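Local coordinates for probable transcriptional regulator, ArsR family protein (PDB 3F6O), which probably acts as a DNA-binding transcription factor of the ArsR family, through a winged helix-turn-helix fold, at residues Pro18-Val23 with Ile52-Asp57; Ala32-Leu37 with Ser47-Ile52; Trp60-Lys65 with Ala73-Pro78. All coordinates share one frame; numbering follows the deposited sequence.

Contact 1 (Pro18-Val23 with Ile52-Asp57); sequences PTRRAV and IHFLED
The guanidinium of Arg-20 lies flat on the ring of Phe-54, and several acceptors grip its N-H groups. NE bonds to the backbone oxygen of Ala-14 and NH2 to that of Gln-13, both on helix 5-15. NH1 adds a weak bond to His-51 ND1. The site lies inside the winged helix-turn-helix fold of the ArsR family, where helix 18-28 packs against helix 45-57. The two segments cross at -67°, with their axes 10.4 Å apart.

Guanidinium and ring are nearly parallel, 15° between planes, with centres 4.4 Å apart. This is a cation-pi stack, set somewhat toward the rim of the ring. The Arg-20 chain bends at chi3 (-70°), which brings NE to 4.0 Å from Phe-54 CD2. The outside bonds probably fix the rotation of the flat group, so that it keeps one face on the aromatic ring.

The aliphatic part of Arg-20 rests on Leu-55, with CD 4.0 Å from Leu-55 CG. One turn further on, the contact is purely apolar. Val-23 CG1 meets two methyls of helix 45-57: Ile-52 CD1 at 4.4 Å and, more closely, Leu-55 CD1 at 3.7 Å.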
loop_
_atom_site.group_PDB
_atom_site.type_symbol
_atom_site.label_atom_id
_atom_site.label_comp_id
_atom_site.label_asym_id
_atom_site.label_seq_id
_atom_site.Cartn_x
_atom_site.Cartn_y
_atom_site.Cartn_z
ATOM N N PRO A 18 -11.092 -0.090 -0.191
ATOM C CA PRO A 18 -11.619 -1.313 -0.779
ATOM C C PRO A 18 -12.366 -1.115 -2.113
ATOM O O PRO A 18 -12.362 -2.032 -2.963
ATOM C CB PRO A 18 -12.591 -1.842 0.314
ATOM C CG PRO A 18 -13.021 -0.617 1.059
ATOM C CD PRO A 18 -11.802 0.285 1.063
ATOM N N THR A 19 -13.017 0.033 -2.286
ATOM C CA THR A 19 -13.660 0.357 -3.561
ATOM C C THR A 19 -12.620 0.438 -4.682
ATOM O O THR A 19 -12.803 -0.123 -5.784
ATOM C CB THR A 19 -14.441 1.686 -3.513
ATOM O OG1 THR A 19 -15.438 1.617 -2.488
ATOM C CG2 THR A 19 -15.144 1.930 -4.872
ATOM N N ARG A 20 -11.539 1.162 -4.400
ATOM C CA ARG A 20 -10.463 1.308 -5.371
ATOM C C ARG A 20 -9.814 -0.030 -5.688
ATOM O O ARG A 20 -9.543 -0.313 -6.848
ATOM C CB ARG A 20 -9.440 2.342 -4.901
ATOM C CG ARG A 20 -10.042 3.747 -4.853
ATOM C CD ARG A 20 -8.951 4.796 -4.715
ATOM N NE ARG A 20 -8.256 4.851 -3.411
ATOM C CZ ARG A 20 -8.516 5.714 -2.421
ATOM N NH1 ARG A 20 -9.574 6.529 -2.490
ATOM N NH2 ARG A 20 -7.732 5.750 -1.330
ATOM N N ARG A 21 -9.559 -0.861 -4.667
ATOM C CA ARG A 21 -9.000 -2.204 -4.934
ATOM C C ARG A 21 -9.955 -3.028 -5.803
ATOM O O ARG A 21 -9.501 -3.730 -6.717
ATOM C CB ARG A 21 -8.640 -2.964 -3.646
ATOM C CG ARG A 21 -7.425 -2.388 -2.884
ATOM C CD ARG A 21 -6.909 -3.360 -1.800
ATOM N NE ARG A 21 -8.008 -3.890 -0.978
ATOM C CZ ARG A 21 -8.483 -3.283 0.097
ATOM N NH1 ARG A 21 -7.930 -2.145 0.504
ATOM N NH2 ARG A 21 -9.487 -3.820 0.797
ATOM N N ALA A 22 -11.267 -2.913 -5.551
ATOM C CA ALA A 22 -12.283 -3.631 -6.351
ATOM C C ALA A 22 -12.331 -3.188 -7.816
ATOM O O ALA A 22 -12.498 -3.996 -8.766
ATOM C CB ALA A 22 -13.664 -3.474 -5.717
ATOM N N VAL A 23 -12.237 -1.884 -8.006
ATOM C CA VAL A 23 -12.175 -1.317 -9.357
ATOM C C VAL A 23 -10.939 -1.813 -10.071
ATOM O O VAL A 23 -11.025 -2.174 -11.244
ATOM C CB VAL A 23 -12.168 0.208 -9.299
ATOM C CG1 VAL A 23 -11.778 0.813 -10.664
ATOM C CG2 VAL A 23 -13.546 0.770 -8.800
ATOM N N ILE A 52 -12.232 7.180 -8.715
ATOM C CA ILE A 52 -11.695 7.155 -10.067
ATOM C C ILE A 52 -10.550 8.202 -10.230
ATOM O O ILE A 52 -9.463 7.909 -10.744
ATOM C CB ILE A 52 -12.835 7.411 -11.088
ATOM C CG1 ILE A 52 -13.822 6.222 -11.089
ATOM C CG2 ILE A 52 -12.272 7.661 -12.500
ATOM C CD1 ILE A 52 -13.212 4.869 -11.544
ATOM N N HIS A 53 -10.811 9.425 -9.777
ATOM C CA HIS A 53 -9.823 10.496 -9.890
ATOM C C HIS A 53 -8.551 10.186 -9.102
ATOM O O HIS A 53 -7.439 10.456 -9.554
ATOM C CB HIS A 53 -10.428 11.828 -9.431
ATOM C CG HIS A 53 -11.415 12.389 -10.406
ATOM N ND1 HIS A 53 -12.621 12.934 -10.016
ATOM C CD2 HIS A 53 -11.390 12.460 -11.761
ATOM C CE1 HIS A 53 -13.294 13.329 -11.084
ATOM N NE2 HIS A 53 -12.570 13.054 -12.155
ATOM N N PHE A 54 -8.727 9.611 -7.920
ATOM C CA PHE A 54 -7.579 9.266 -7.087
ATOM C C PHE A 54 -6.747 8.199 -7.796
ATOM O O PHE A 54 -5.513 8.292 -7.838
ATOM C CB PHE A 54 -8.021 8.816 -5.683
ATOM C CG PHE A 54 -6.893 8.816 -4.690
ATOM C CD1 PHE A 54 -6.769 9.837 -3.763
ATOM C CD2 PHE A 54 -5.904 7.839 -4.731
ATOM C CE1 PHE A 54 -5.696 9.843 -2.866
ATOM C CE2 PHE A 54 -4.828 7.853 -3.839
ATOM C CZ PHE A 54 -4.721 8.844 -2.934
ATOM N N LEU A 55 -7.425 7.191 -8.373
ATOM C CA LEU A 55 -6.757 6.131 -9.159
ATOM C C LEU A 55 -5.972 6.700 -10.350
ATOM O O LEU A 55 -4.842 6.285 -10.636
ATOM C CB LEU A 55 -7.782 5.074 -9.661
ATOM C CG LEU A 55 -8.246 4.064 -8.577
ATOM C CD1 LEU A 55 -9.287 3.054 -9.141
ATOM C CD2 LEU A 55 -7.025 3.321 -7.964
ATOM N N GLU A 56 -6.559 7.671 -11.032
ATOM C CA GLU A 56 -5.872 8.259 -12.174
ATOM C C GLU A 56 -4.682 9.116 -11.706
ATOM O O GLU A 56 -3.582 8.979 -12.228
ATOM C CB GLU A 56 -6.821 9.045 -13.091
ATOM C CG GLU A 56 -6.101 9.356 -14.449
ATOM C CD GLU A 56 -7.021 9.768 -15.606
ATOM O OE1 GLU A 56 -8.196 10.159 -15.356
ATOM O OE2 GLU A 56 -6.526 9.707 -16.779
ATOM N N ASP A 57 -4.907 9.957 -10.708
ATOM C CA ASP A 57 -3.853 10.843 -10.209
ATOM C C ASP A 57 -2.661 10.081 -9.668
ATOM O O ASP A 57 -1.537 10.501 -9.848
ATOM C CB ASP A 57 -4.385 11.803 -9.145
ATOM C CG ASP A 57 -5.266 12.882 -9.735
ATOM O OD1 ASP A 57 -5.198 13.136 -10.958
ATOM O OD2 ASP A 57 -6.042 13.474 -8.963
#

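Contact 2 (Ala32-Leu37 with Ser47-Ile52); sequences ATVSEL and SFMKHI
The ring of Phe-48 reaches from helix 45-57 to helix 34-38 and meets both Val-34 and Leu-37. CG is anti to the backbone N (chi1 -173°), which sets the root of the ring on the side of the shorter helix. Its tip does most of the touching. CZ lies 3.6 Å from the carbonyl carbon of Leu-37 and 3.8 Å from Leu-37 CB. CE2 sits beside the backbone oxygen of Val-34. The ring thus packs on backbone as well as on side chains, and it approaches the Leu-37 and Val-34 carbonyls obliquely.

Val-34 is the bump from the other side. It projects into a hollow lined by Phe-48, Met-49 and Ile-52. Its CG1 is shared between Phe-48 CE2 at 4.1 Å and Met-49 SD at 3.7 Å. The Met-49 chain bends at chi2 (-50°), which brings SD to this methyl. Val-34 CG2 faces Ile-52 CG2 at 4.4 Å. Ile-52 closes the far end of the hollow, where its CD1 meets Leu-37 CD1 at 4.2 Å. The Leu-37 and Ile-52 side chains cross at about a right angle.

An alanine at Phe-48 would probably open a gap against Val-34 and Leu-37, and remove the packing on Val-23 of helix 18-28.

The short helix begins with a capping box. Thr-33 is the N-cap, and its OG1 accepts from Glu-36 N at 3.2 Å. In return, Thr-33 N donates a weak bond to Glu-36 OE1, while OE2 forms a salt bridge with Arg-26.

Two helices joined by a short turn around an apolar core make up the helix-turn-helix motif. Helix 45-57 is probably the recognition helix, as in other ArsR family proteins.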
loop_
_atom_site.group_PDB
_atom_site.type_symbol
_atom_site.label_atom_id
_atom_site.label_comp_id
_atom_site.label_asym_id
_atom_site.label_seq_id
_atom_site.Cartn_x
_atom_site.Cartn_y
_atom_site.Cartn_z
ATOM N N ALA A 32 -13.160 -0.680 -19.188
ATOM C CA ALA A 32 -14.561 -0.496 -18.822
ATOM C C ALA A 32 -14.876 0.991 -18.750
ATOM O O ALA A 32 -13.971 1.822 -18.605
ATOM C CB ALA A 32 -14.842 -1.178 -17.454
ATOM N N THR A 33 -16.153 1.337 -18.856
ATOM C CA THR A 33 -16.598 2.706 -18.641
ATOM C C THR A 33 -16.828 2.947 -17.140
ATOM O O THR A 33 -17.012 2.002 -16.381
ATOM C CB THR A 33 -17.921 3.010 -19.371
ATOM O OG1 THR A 33 -18.976 2.222 -18.801
ATOM C CG2 THR A 33 -17.798 2.720 -20.864
ATOM N N VAL A 34 -16.798 4.203 -16.722
ATOM C CA VAL A 34 -17.138 4.560 -15.341
ATOM C C VAL A 34 -18.519 4.016 -14.919
ATOM O O VAL A 34 -18.671 3.500 -13.811
ATOM C CB VAL A 34 -17.048 6.102 -15.132
ATOM C CG1 VAL A 34 -17.737 6.537 -13.816
ATOM C CG2 VAL A 34 -15.585 6.565 -15.183
ATOM N N SER A 35 -19.523 4.106 -15.804
ATOM C CA SER A 35 -20.887 3.711 -15.419
ATOM C C SER A 35 -20.937 2.215 -15.136
ATOM O O SER A 35 -21.605 1.752 -14.222
ATOM C CB SER A 35 -21.898 4.121 -16.483
ATOM O OG SER A 35 -21.993 3.096 -17.453
ATOM N N GLU A 36 -20.168 1.459 -15.899
ATOM C CA GLU A 36 -20.011 0.042 -15.689
ATOM C C GLU A 36 -19.315 -0.249 -14.345
ATOM O O GLU A 36 -19.796 -1.076 -13.544
ATOM C CB GLU A 36 -19.192 -0.450 -16.868
ATOM C CG GLU A 36 -19.122 -1.858 -17.055
ATOM C CD GLU A 36 -18.328 -2.230 -18.313
ATOM O OE1 GLU A 36 -18.099 -1.382 -19.272
ATOM O OE2 GLU A 36 -17.954 -3.414 -18.320
ATOM N N LEU A 37 -18.206 0.457 -14.086
ATOM C CA LEU A 37 -17.423 0.286 -12.859
ATOM C C LEU A 37 -18.188 0.648 -11.593
ATOM O O LEU A 37 -17.986 0.020 -10.561
ATOM C CB LEU A 37 -16.097 1.075 -12.926
ATOM C CG LEU A 37 -15.106 0.649 -14.016
ATOM C CD1 LEU A 37 -13.937 1.673 -14.150
ATOM C CD2 LEU A 37 -14.561 -0.780 -13.740
ATOM N N SER A 47 -19.158 10.696 -5.251
ATOM C CA SER A 47 -18.292 9.952 -4.335
ATOM C C SER A 47 -17.469 8.897 -5.077
ATOM O O SER A 47 -16.293 8.694 -4.770
ATOM C CB SER A 47 -19.089 9.291 -3.216
ATOM O OG SER A 47 -19.786 10.282 -2.471
ATOM N N PHE A 48 -18.087 8.257 -6.062
ATOM C CA PHE A 48 -17.366 7.272 -6.878
ATOM C C PHE A 48 -16.296 7.930 -7.738
ATOM O O PHE A 48 -15.187 7.411 -7.860
ATOM C CB PHE A 48 -18.305 6.444 -7.746
ATOM C CG PHE A 48 -17.599 5.296 -8.468
ATOM C CD1 PHE A 48 -17.118 4.188 -7.760
ATOM C CD2 PHE A 48 -17.409 5.346 -9.839
ATOM C CE1 PHE A 48 -16.454 3.108 -8.438
ATOM C CE2 PHE A 48 -16.753 4.290 -10.522
ATOM C CZ PHE A 48 -16.290 3.171 -9.808
ATOM N N MET A 49 -16.631 9.081 -8.309
ATOM C CA MET A 49 -15.677 9.857 -9.092
ATOM C C MET A 49 -14.424 10.253 -8.308
ATOM O O MET A 49 -13.351 10.352 -8.874
ATOM C CB MET A 49 -16.359 11.066 -9.751
ATOM C CG MET A 49 -17.314 10.712 -10.930
ATOM S SD MET A 49 -16.620 9.615 -12.188
ATOM C CE MET A 49 -15.138 10.487 -12.647
ATOM N N LYS A 50 -14.562 10.463 -7.004
ATOM C CA LYS A 50 -13.395 10.719 -6.143
ATOM C C LYS A 50 -12.412 9.544 -6.176
ATOM O O LYS A 50 -11.200 9.737 -6.246
ATOM C CB LYS A 50 -13.846 11.004 -4.709
ATOM C CG LYS A 50 -14.007 12.472 -4.433
ATOM C CD LYS A 50 -15.213 12.755 -3.577
ATOM C CE LYS A 50 -14.978 12.536 -2.116
ATOM N NZ LYS A 50 -16.100 13.237 -1.391
ATOM N N HIS A 51 -12.945 8.335 -6.177
ATOM C CA HIS A 51 -12.092 7.137 -6.296
ATOM C C HIS A 51 -11.444 6.994 -7.675
ATOM O O HIS A 51 -10.254 6.720 -7.793
ATOM C CB HIS A 51 -12.882 5.881 -5.934
ATOM C CG HIS A 51 -13.317 5.854 -4.508
ATOM N ND1 HIS A 51 -12.425 5.982 -3.471
ATOM C CD2 HIS A 51 -14.541 5.733 -3.941
ATOM C CE1 HIS A 51 -13.078 5.933 -2.319
ATOM N NE2 HIS A 51 -14.365 5.778 -2.578
ATOM N N ILE A 52 -12.232 7.180 -8.715
ATOM C CA ILE A 52 -11.695 7.155 -10.067
ATOM C C ILE A 52 -10.550 8.202 -10.230
ATOM O O ILE A 52 -9.463 7.909 -10.744
ATOM C CB ILE A 52 -12.835 7.411 -11.088
ATOM C CG1 ILE A 52 -13.822 6.222 -11.089
ATOM C CG2 ILE A 52 -12.272 7.661 -12.500
ATOM C CD1 ILE A 52 -13.212 4.869 -11.544
#

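Contact 3 (Trp60-Lys65 with Ala73-Pro78); sequences WIRTHK and AIEKEP
Ile-61 and Ile-74 form an antiparallel non-hydrogen-bonded pair, their CA atoms 4.3 Å apart, next to the hydrogen-bonded pair Arg-62 and Ala-73. In the latter, Arg-62 N to Ala-73 O and Ala-73 N to Arg-62 O are both 2.8 Å. Past the end of the strand pairing, Glu-75 N still donates to Trp-60 O at 2.8 Å.

Pro-78 lies over one face of the Trp-60 indole. Its CB stands above the centre of the six-membered ring, 3.4 Å from the centroid and 8° off the normal, a CH-pi contact. Trp-60 NE1 bonds to Ile-11 O of helix 5-15.

Arg-62 and Glu-75 make a salt bridge at the more exposed side. Glu-75 bends at chi2 (-66°), which turns CD toward Arg-62. Arg-62 NE donates weakly to Glu-75 OE2 at 3.2 Å, with guanidinium and carboxylate planes 56° apart.

Nearby, Lys-76 makes a cation-pi contact with Trp-93 of the second subunit. The strands form the beta hairpin that is the wing of the winged helix-turn-helix fold, and the contact of Trp-60 with Pro-78 joins its base to the start of the C-terminal helix that includes Pro-78.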
loop_
_atom_site.group_PDB
_atom_site.type_symbol
_atom_site.label_atom_id
_atom_site.label_comp_id
_atom_site.label_asym_id
_atom_site.label_seq_id
_atom_site.Cartn_x
_atom_site.Cartn_y
_atom_site.Cartn_z
ATOM N N TRP A 60 -2.564 4.576 -11.269
ATOM C CA TRP A 60 -3.097 3.190 -11.350
ATOM C C TRP A 60 -3.967 2.951 -12.592
ATOM O O TRP A 60 -4.048 1.825 -13.078
ATOM C CB TRP A 60 -3.918 2.841 -10.080
ATOM C CG TRP A 60 -3.065 2.442 -8.922
ATOM C CD1 TRP A 60 -2.737 3.201 -7.846
ATOM C CD2 TRP A 60 -2.387 1.189 -8.755
ATOM N NE1 TRP A 60 -1.909 2.480 -6.988
ATOM C CE2 TRP A 60 -1.677 1.250 -7.541
ATOM C CE3 TRP A 60 -2.326 0.009 -9.517
ATOM C CZ2 TRP A 60 -0.920 0.171 -7.056
ATOM C CZ3 TRP A 60 -1.578 -1.057 -9.025
ATOM C CH2 TRP A 60 -0.870 -0.956 -7.830
ATOM N N ILE A 61 -4.655 3.988 -13.072
ATOM C CA ILE A 61 -5.509 3.867 -14.261
ATOM C C ILE A 61 -5.310 5.068 -15.187
ATOM O O ILE A 61 -4.786 6.101 -14.762
ATOM C CB ILE A 61 -7.051 3.702 -13.947
ATOM C CG1 ILE A 61 -7.654 5.045 -13.479
ATOM C CG2 ILE A 61 -7.295 2.530 -12.958
ATOM C CD1 ILE A 61 -9.168 5.050 -13.149
ATOM N N ARG A 62 -5.752 4.911 -16.441
ATOM C CA ARG A 62 -5.929 6.022 -17.358
ATOM C C ARG A 62 -7.376 6.052 -17.770
ATOM O O ARG A 62 -7.997 5.002 -17.971
ATOM C CB ARG A 62 -5.146 5.794 -18.644
ATOM C CG ARG A 62 -3.663 5.916 -18.549
ATOM C CD ARG A 62 -3.143 6.109 -19.964
ATOM N NE ARG A 62 -1.727 5.805 -20.068
ATOM C CZ ARG A 62 -0.914 6.335 -20.979
ATOM N NH1 ARG A 62 0.373 5.991 -20.981
ATOM N NH2 ARG A 62 -1.383 7.213 -21.874
ATOM N N THR A 63 -7.914 7.261 -17.914
ATOM C CA THR A 63 -9.276 7.422 -18.369
ATOM C C THR A 63 -9.319 8.407 -19.519
ATOM O O THR A 63 -8.410 9.241 -19.682
ATOM C CB THR A 63 -10.249 7.878 -17.276
ATOM O OG1 THR A 63 -10.041 9.260 -16.967
ATOM C CG2 THR A 63 -10.105 7.019 -15.991
ATOM N N HIS A 64 -10.395 8.310 -20.283
ATOM C CA HIS A 64 -10.644 9.199 -21.408
ATOM C C HIS A 64 -12.131 9.454 -21.556
ATOM O O HIS A 64 -12.935 8.520 -21.576
ATOM C CB HIS A 64 -10.038 8.665 -22.705
ATOM C CG HIS A 64 -10.369 9.515 -23.896
ATOM N ND1 HIS A 64 -9.708 10.691 -24.176
ATOM C CD2 HIS A 64 -11.329 9.390 -24.841
ATOM C CE1 HIS A 64 -10.228 11.242 -25.259
ATOM N NE2 HIS A 64 -11.207 10.467 -25.686
ATOM N N LYS A 65 -12.490 10.737 -21.619
ATOM C CA LYS A 65 -13.883 11.130 -21.784
ATOM C C LYS A 65 -14.176 11.516 -23.224
ATOM O O LYS A 65 -13.439 12.297 -23.842
ATOM C CB LYS A 65 -14.241 12.293 -20.856
ATOM C CG LYS A 65 -15.708 12.736 -20.922
ATOM C CD LYS A 65 -15.926 14.151 -20.359
ATOM C CE LYS A 65 -15.241 15.219 -21.213
ATOM N NZ LYS A 65 -15.819 15.287 -22.605
ATOM N N ALA A 73 -8.826 2.322 -18.181
ATOM C CA ALA A 73 -7.968 1.153 -18.316
ATOM C C ALA A 73 -6.881 1.160 -17.249
ATOM O O ALA A 73 -6.381 2.219 -16.864
ATOM C CB ALA A 73 -7.322 1.112 -19.703
ATOM N N ILE A 74 -6.483 -0.031 -16.830
ATOM C CA ILE A 74 -5.472 -0.185 -15.806
ATOM C C ILE A 74 -4.095 0.140 -16.373
ATOM O O ILE A 74 -3.846 -0.014 -17.591
ATOM C CB ILE A 74 -5.544 -1.609 -15.145
ATOM C CG1 ILE A 74 -4.958 -1.576 -13.731
ATOM C CG2 ILE A 74 -4.960 -2.701 -16.076
ATOM C CD1 ILE A 74 -5.157 -2.871 -12.950
ATOM N N GLU A 75 -3.224 0.639 -15.498
ATOM C CA GLU A 75 -1.836 0.885 -15.819
ATOM C C GLU A 75 -0.986 -0.113 -15.070
ATOM O O GLU A 75 -1.330 -0.509 -13.963
ATOM C CB GLU A 75 -1.449 2.289 -15.379
ATOM C CG GLU A 75 -1.925 3.365 -16.311
ATOM C CD GLU A 75 -1.234 3.259 -17.667
ATOM O OE1 GLU A 75 -0.021 3.491 -17.716
ATOM O OE2 GLU A 75 -1.887 2.911 -18.666
ATOM N N LYS A 76 0.153 -0.483 -15.643
ATOM C CA LYS A 76 0.971 -1.509 -15.014
ATOM C C LYS A 76 2.087 -0.944 -14.147
ATOM O O LYS A 76 2.537 -1.615 -13.246
ATOM C CB LYS A 76 1.565 -2.467 -16.046
ATOM C CG LYS A 76 0.581 -3.457 -16.656
ATOM C CD LYS A 76 -0.635 -3.728 -15.767
ATOM C CE LYS A 76 -1.622 -4.645 -16.455
ATOM N NZ LYS A 76 -2.713 -4.914 -15.482
ATOM N N GLU A 77 2.507 0.293 -14.390
ATOM C CA GLU A 77 3.655 0.851 -13.654
ATOM C C GLU A 77 3.537 0.784 -12.122
ATOM O O GLU A 77 4.494 0.334 -11.455
ATOM C CB GLU A 77 3.972 2.279 -14.098
ATOM C CG GLU A 77 4.630 2.372 -15.480
ATOM C CD GLU A 77 3.723 1.884 -16.619
ATOM O OE1 GLU A 77 2.483 2.211 -16.635
ATOM O OE2 GLU A 77 4.273 1.146 -17.486
ATOM N N PRO A 78 2.383 1.210 -11.552
ATOM C CA PRO A 78 2.320 1.109 -10.082
ATOM C C PRO A 78 2.490 -0.321 -9.541
ATOM O O PRO A 78 3.012 -0.499 -8.446
ATOM C CB PRO A 78 0.944 1.706 -9.748
ATOM C CG PRO A 78 0.664 2.661 -10.926
ATOM C CD PRO A 78 1.162 1.837 -12.101
#

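In the fold
Contacts 1 and 2 are buried and both use helix 45-57. They share Ile-52, and Val-23 of contact 1 packs on Phe-48 of contact 2. Contact 2 is apolar between its helices. Contact 1 adds a charged group, whose polar end is met mainly by helix 5-15. Contact 3 is partly buried. It relies on backbone bonds, with an indole toward the interior and a salt bridge nearer the surface. Glu-56 of 52-57 bonds to Thr-63 of 60-65, and Ile-61 packs against Ile-52, so the wing is joined to the helix-turn-helix. Strand 32-33 also pairs with strand 69-74, linking contact 2 to the sheet of contact 3.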